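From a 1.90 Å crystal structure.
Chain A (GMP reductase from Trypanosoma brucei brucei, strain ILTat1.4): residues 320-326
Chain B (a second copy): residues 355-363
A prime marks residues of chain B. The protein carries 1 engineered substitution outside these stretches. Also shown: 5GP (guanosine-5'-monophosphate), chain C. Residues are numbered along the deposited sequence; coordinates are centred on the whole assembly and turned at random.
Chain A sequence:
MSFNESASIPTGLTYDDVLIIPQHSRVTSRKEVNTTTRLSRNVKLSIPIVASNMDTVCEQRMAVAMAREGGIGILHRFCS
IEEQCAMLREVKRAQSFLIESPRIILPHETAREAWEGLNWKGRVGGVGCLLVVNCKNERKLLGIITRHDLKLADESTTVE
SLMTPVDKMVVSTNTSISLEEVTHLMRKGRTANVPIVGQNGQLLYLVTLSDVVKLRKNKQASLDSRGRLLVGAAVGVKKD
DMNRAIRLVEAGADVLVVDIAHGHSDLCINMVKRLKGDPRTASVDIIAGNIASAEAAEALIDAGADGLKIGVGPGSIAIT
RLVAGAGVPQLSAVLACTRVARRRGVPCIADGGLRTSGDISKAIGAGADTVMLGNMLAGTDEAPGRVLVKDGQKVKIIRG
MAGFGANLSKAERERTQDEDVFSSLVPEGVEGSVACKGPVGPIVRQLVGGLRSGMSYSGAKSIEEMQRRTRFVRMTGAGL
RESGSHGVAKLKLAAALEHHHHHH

Chain A (320-326) TRLVAGA
Chain B (355-363) RTSGDISKA

How does chain B begin its approach? Arg355′ and Thr356′ form the lead-in to a helix that starts at Ser357′. Arg355′ (chi1 m, chi2 t, modelled only to CD) makes no contact with the chain A stretch, but its N donates to Asp359′ OD2 at 2.8 Å, and Thr356′ N reaches the same OD2 at 3.3 Å. Asp359′, with chi1 m, thus folds back over the helix start. Thr356′, extended at phi/psi -142/165 with chi1 p, is the N-cap: its OG1 accepts from Asp359′ N at 3.2 Å. The same OG1 donates across the interface to Leu322 O at 3.0 Å, so one hydroxyl both caps the helix and anchors it to chain A.

Why does the first turn of this helix meet carbonyls? Chain A enters as a helix from Thr320, and by Gly325 its backbone has left helical geometry, leaving oxygens free for a neighbour. Ser357′ (-60/-31, chi1 p) sends its OG to Val323 O, a short hydrogen bond of 2.6 Å; Val323, chi1 t, also brings CG1 to 3.8 Å from that OG. Gly358′ N, free at the start of a helix, donates to Leu322 O at 3.0 Å with an angle of 135°. Leu322 O therefore receives two donors. Val323 O lies 3.1 Å from Gly358′ N, but the angle is too poor for a hydrogen bond.

What lets the backbones come so close? Two glycines meet, Gly325 CA lying 3.8 Å from Gly358′ CA, and Gly325 N approaches Gly358′ CA to 3.5 Å. A CB on Gly358′ (-59/-39) would fall 2.5 Å from Leu322 O. Gly325 leaves helical geometry with phi/psi 86/9, angles that by themselves call for glycine; a CB there would also lie 2.6 Å from Gly358′ O. Within chain A, Ala324 N and Gly325 N both donate to Thr320 O, at 2.9 and 3.2 Å.

How does the next turn of the helix extend the contact? Ser361′ (-57/-42, chi1 m) points its CA-to-CB bond toward chain A, placing OG 3.0 Å from Ala324 O and 3.5 Å from Ser357′ O; which of these weak bonds takes the proton is open. Lys362′ starts sideways, but its long chain (chi1 m, chi2 to chi4 t) comes nearer, with CE 3.7 Å from Gly325 O. Lys362′ NZ donates to a water at 2.9 Å, and that water donates to Arg321 O at 3.0 Å, bridging the two chains. Ala363′ continues the helix beyond reach of the chain A stretch, its N bonded to Asp359′ O at 2.9 Å.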

ATOM      1  N   THR A 320       9.674  14.270 -24.524  1.00 38.51           N
ATOM      2  CA  THR A 320       9.326  14.842 -25.820  1.00 36.26           C
ATOM      3  C   THR A 320       7.985  14.328 -26.335  1.00 34.83           C
ATOM      4  O   THR A 320       7.198  15.082 -26.914  1.00 33.51           O
ATOM      5  CB  THR A 320      10.436  14.515 -26.821  1.00 42.32           C
ATOM      6  OG1 THR A 320      11.633  15.210 -26.441  1.00 43.88           O
ATOM      7  CG2 THR A 320      10.048  14.891 -28.237  1.00 37.60           C
ATOM      8  N   ARG A 321       7.734  13.030 -26.185  1.00 34.09           N
ATOM      9  CA  ARG A 321       6.483  12.474 -26.667  1.00 34.20           C
ATOM     10  C   ARG A 321       5.295  13.012 -25.873  1.00 39.12           C
ATOM     11  O   ARG A 321       4.185  13.084 -26.408  1.00 37.82           O
ATOM     12  CB  ARG A 321       6.553  10.937 -26.625  1.00 34.87           C
ATOM     13  CG  ARG A 321       7.679  10.382 -27.516  1.00 38.55           C
ATOM     14  CD  ARG A 321       7.814   8.858 -27.472  1.00 41.90           C
ATOM     15  NE  ARG A 321       8.935   8.372 -28.281  1.00 38.67           N
ATOM     16  CZ  ARG A 321       9.194   7.085 -28.495  1.00 36.96           C
ATOM     17  NH1 ARG A 321       8.403   6.140 -27.969  1.00 37.50           N
ATOM     18  NH2 ARG A 321      10.239   6.741 -29.233  1.00 36.90           N
ATOM     19  N   LEU A 322       5.507  13.422 -24.617  1.00 33.84           N
ATOM     20  CA  LEU A 322       4.414  13.983 -23.825  1.00 37.10           C
ATOM     21  C   LEU A 322       4.268  15.486 -24.002  1.00 36.76           C
ATOM     22  O   LEU A 322       3.151  16.001 -23.880  1.00 37.76           O
ATOM     23  CB  LEU A 322       4.609  13.681 -22.336  1.00 40.14           C
ATOM     24  CG  LEU A 322       4.801  12.196 -21.995  1.00 44.43           C
ATOM     25  CD1 LEU A 322       4.919  11.999 -20.495  1.00 49.59           C
ATOM     26  CD2 LEU A 322       3.670  11.358 -22.562  1.00 44.37           C
ATOM     27  N   VAL A 323       5.359  16.199 -24.274  1.00 36.79           N
ATOM     28  CA  VAL A 323       5.298  17.653 -24.404  1.00 37.56           C
ATOM     29  C   VAL A 323       4.979  18.071 -25.834  1.00 34.81           C
ATOM     30  O   VAL A 323       4.097  18.902 -26.071  1.00 33.31           O
ATOM     31  CB  VAL A 323       6.616  18.287 -23.913  1.00 39.57           C
ATOM     32  CG1 VAL A 323       6.640  19.762 -24.249  1.00 41.08           C
ATOM     33  CG2 VAL A 323       6.768  18.083 -22.415  1.00 44.17           C
ATOM     34  N   ALA A 324       5.690  17.507 -26.810  1.00 35.70           N
ATOM     35  CA  ALA A 324       5.450  17.818 -28.218  1.00 32.01           C
ATOM     36  C   ALA A 324       4.532  16.821 -28.912  1.00 32.77           C
ATOM     37  O   ALA A 324       3.919  17.168 -29.928  1.00 34.62           O
ATOM     38  CB  ALA A 324       6.784  17.871 -28.979  1.00 33.51           C
ATOM     39  N   GLY A 325       4.439  15.594 -28.408  1.00 32.22           N
ATOM     40  CA  GLY A 325       3.599  14.588 -29.030  1.00 34.13           C
ATOM     41  C   GLY A 325       4.262  13.822 -30.153  1.00 33.71           C
ATOM     42  O   GLY A 325       3.577  13.053 -30.844  1.00 31.77           O
ATOM     43  N   ALA A 326       5.573  13.996 -30.344  1.00 32.85           N
ATOM     44  CA  ALA A 326       6.312  13.490 -31.490  1.00 31.75           C
ATOM     45  C   ALA A 326       7.263  12.373 -31.079  1.00 32.17           C
ATOM     46  O   ALA A 326       7.768  12.347 -29.954  1.00 34.71           O
ATOM     47  CB  ALA A 326       7.133  14.605 -32.158  1.00 32.06           C
TER
ATOM     48  N   ARG B 355      -4.694  15.585 -22.178  1.00 36.61           N
ATOM     49  CA  ARG B 355      -3.998  15.505 -20.904  1.00 36.82           C
ATOM     50  C   ARG B 355      -2.685  16.263 -20.870  1.00 38.52           C
ATOM     51  O   ARG B 355      -2.251  16.653 -19.781  1.00 37.19           O
ATOM     52  CB  ARG B 355      -3.724  14.035 -20.536  1.00 38.46           C
ATOM     53  CG  ARG B 355      -4.995  13.227 -20.253  1.00 43.13           C
ATOM     54  CD  ARG B 355      -4.721  11.726 -20.374  1.00 49.68           C
ATOM     55  N   THR B 356      -2.042  16.476 -22.022  1.00 36.79           N
ATOM     56  CA  THR B 356      -0.730  17.106 -22.109  1.00 34.78           C
ATOM     57  C   THR B 356      -0.711  18.007 -23.327  1.00 34.84           C
ATOM     58  O   THR B 356      -1.576  17.910 -24.201  1.00 34.61           O
ATOM     59  CB  THR B 356       0.394  16.069 -22.255  1.00 35.30           C
ATOM     60  OG1 THR B 356       0.207  15.368 -23.497  1.00 36.56           O
ATOM     61  CG2 THR B 356       0.377  15.058 -21.105  1.00 37.96           C
ATOM     62  N   SER B 357       0.297  18.886 -23.391  1.00 33.45           N
ATOM     63  CA  SER B 357       0.481  19.678 -24.599  1.00 33.62           C
ATOM     64  C   SER B 357       0.731  18.781 -25.803  1.00 35.58           C
ATOM     65  O   SER B 357       0.327  19.122 -26.921  1.00 34.56           O
ATOM     66  CB  SER B 357       1.631  20.682 -24.425  1.00 34.83           C
ATOM     67  OG  SER B 357       2.854  20.049 -24.066  1.00 35.43           O
ATOM     68  N   GLY B 358       1.358  17.613 -25.588  1.00 32.05           N
ATOM     69  CA  GLY B 358       1.543  16.673 -26.687  1.00 32.58           C
ATOM     70  C   GLY B 358       0.233  16.241 -27.322  1.00 32.56           C
ATOM     71  O   GLY B 358       0.141  16.089 -28.542  1.00 31.27           O
ATOM     72  N   ASP B 359      -0.799  16.038 -26.506  1.00 30.99           N
ATOM     73  CA  ASP B 359      -2.114  15.695 -27.050  1.00 32.70           C
ATOM     74  C   ASP B 359      -2.690  16.834 -27.886  1.00 31.33           C
ATOM     75  O   ASP B 359      -3.384  16.598 -28.889  1.00 31.86           O
ATOM     76  CB  ASP B 359      -3.080  15.360 -25.916  1.00 34.19           C
ATOM     77  CG  ASP B 359      -2.648  14.162 -25.107  1.00 40.49           C
ATOM     78  OD1 ASP B 359      -1.850  13.353 -25.624  1.00 37.80           O
ATOM     79  OD2 ASP B 359      -3.118  14.034 -23.950  1.00 37.29           O
ATOM     80  N   ILE B 360      -2.426  18.069 -27.485  1.00 32.61           N
ATOM     81  CA  ILE B 360      -2.871  19.216 -28.273  1.00 32.22           C
ATOM     82  C   ILE B 360      -2.224  19.203 -29.653  1.00 30.84           C
ATOM     83  O   ILE B 360      -2.895  19.424 -30.672  1.00 30.67           O
ATOM     84  CB  ILE B 360      -2.578  20.521 -27.510  1.00 32.65           C
ATOM     85  CG1 ILE B 360      -3.389  20.555 -26.211  1.00 34.40           C
ATOM     86  CG2 ILE B 360      -2.889  21.739 -28.401  1.00 31.64           C
ATOM     87  CD1 ILE B 360      -3.114  21.788 -25.333  1.00 37.42           C
ATOM     88  N   SER B 361      -0.907  18.944 -29.716  1.00 30.99           N
ATOM     89  CA  SER B 361      -0.258  18.814 -31.020  1.00 30.53           C
ATOM     90  C   SER B 361      -0.924  17.734 -31.863  1.00 31.95           C
ATOM     91  O   SER B 361      -1.113  17.907 -33.072  1.00 30.63           O
ATOM     92  CB  SER B 361       1.234  18.498 -30.867  1.00 29.87           C
ATOM     93  OG  SER B 361       1.913  19.423 -30.020  1.00 34.88           O
ATOM     94  N   LYS B 362      -1.263  16.596 -31.253  1.00 30.06           N
ATOM     95  CA  LYS B 362      -1.899  15.536 -32.024  1.00 29.53           C
ATOM     96  C   LYS B 362      -3.274  15.965 -32.521  1.00 32.32           C
ATOM     97  O   LYS B 362      -3.649  15.668 -33.660  1.00 30.38           O
ATOM     98  CB  LYS B 362      -2.017  14.261 -31.176  1.00 29.03           C
ATOM     99  CG  LYS B 362      -0.660  13.714 -30.721  1.00 27.92           C
ATOM    100  CD  LYS B 362      -0.822  12.488 -29.772  1.00 28.35           C
ATOM    101  CE  LYS B 362       0.491  12.175 -29.063  1.00 31.29           C
ATOM    102  NZ  LYS B 362       0.357  10.934 -28.205  1.00 32.75           N
ATOM    103  N   ALA B 363      -4.052  16.631 -31.668  1.00 31.22           N
ATOM    104  CA  ALA B 363      -5.389  17.054 -32.074  1.00 30.87           C
ATOM    105  C   ALA B 363      -5.326  18.010 -33.265  1.00 30.49           C
ATOM    106  O   ALA B 363      -6.064  17.851 -34.244  1.00 31.82           O
ATOM    107  CB  ALA B 363      -6.106  17.702 -30.890  1.00 30.06           C
TER
HETATM  108  P   5GP C 601      18.203   6.026 -21.690  1.00 39.22           P
HETATM  109  O1P 5GP C 601      16.815   5.439 -21.885  1.00 38.83           O
HETATM  110  O2P 5GP C 601      18.385   6.718 -20.354  1.00 39.72           O
HETATM  111  O3P 5GP C 601      19.330   5.095 -22.063  1.00 38.41           O
HETATM  112  O5' 5GP C 601      18.243   7.140 -22.833  1.00 39.27           O
HETATM  113  C5' 5GP C 601      19.237   8.151 -22.889  1.00 38.25           C
HETATM  114  C4' 5GP C 601      19.017   9.052 -24.088  1.00 37.98           C
HETATM  115  O4' 5GP C 601      17.868   9.899 -23.853  1.00 40.93           O
HETATM  116  C3' 5GP C 601      20.126  10.050 -24.396  1.00 38.54           C
HETATM  117  O3' 5GP C 601      21.242   9.465 -25.057  1.00 36.04           O
HETATM  118  C2' 5GP C 601      19.397  11.130 -25.213  1.00 40.55           C
HETATM  119  O2' 5GP C 601      19.281  10.777 -26.585  1.00 41.32           O
HETATM  120  C1' 5GP C 601      17.984  11.079 -24.625  1.00 40.90           C
HETATM  121  N9  5GP C 601      17.694  12.222 -23.753  1.00 45.05           N
HETATM  122  C8  5GP C 601      18.401  12.642 -22.692  1.00 46.66           C
HETATM  123  N7  5GP C 601      17.760  13.715 -22.161  1.00 48.87           N
HETATM  124  C5  5GP C 601      16.641  13.929 -22.896  1.00 49.64           C
HETATM  125  C6  5GP C 601      15.606  14.852 -22.834  1.00 50.31           C
HETATM  126  O6  5GP C 601      15.604  15.711 -21.928  1.00 50.91           O
HETATM  127  N1  5GP C 601      14.623  14.803 -23.747  1.00 47.19           N
HETATM  128  C2  5GP C 601      14.615  13.880 -24.719  1.00 47.37           C
HETATM  129  N2  5GP C 601      13.609  13.853 -25.622  1.00 45.84           N
HETATM  130  N3  5GP C 601      15.602  12.955 -24.802  1.00 43.14           N
HETATM  131  C4  5GP C 601      16.610  12.980 -23.899  1.00 44.07           C
HETATM  132  O   HOH W   1       2.578  10.568 -26.447  1.00 42.41           O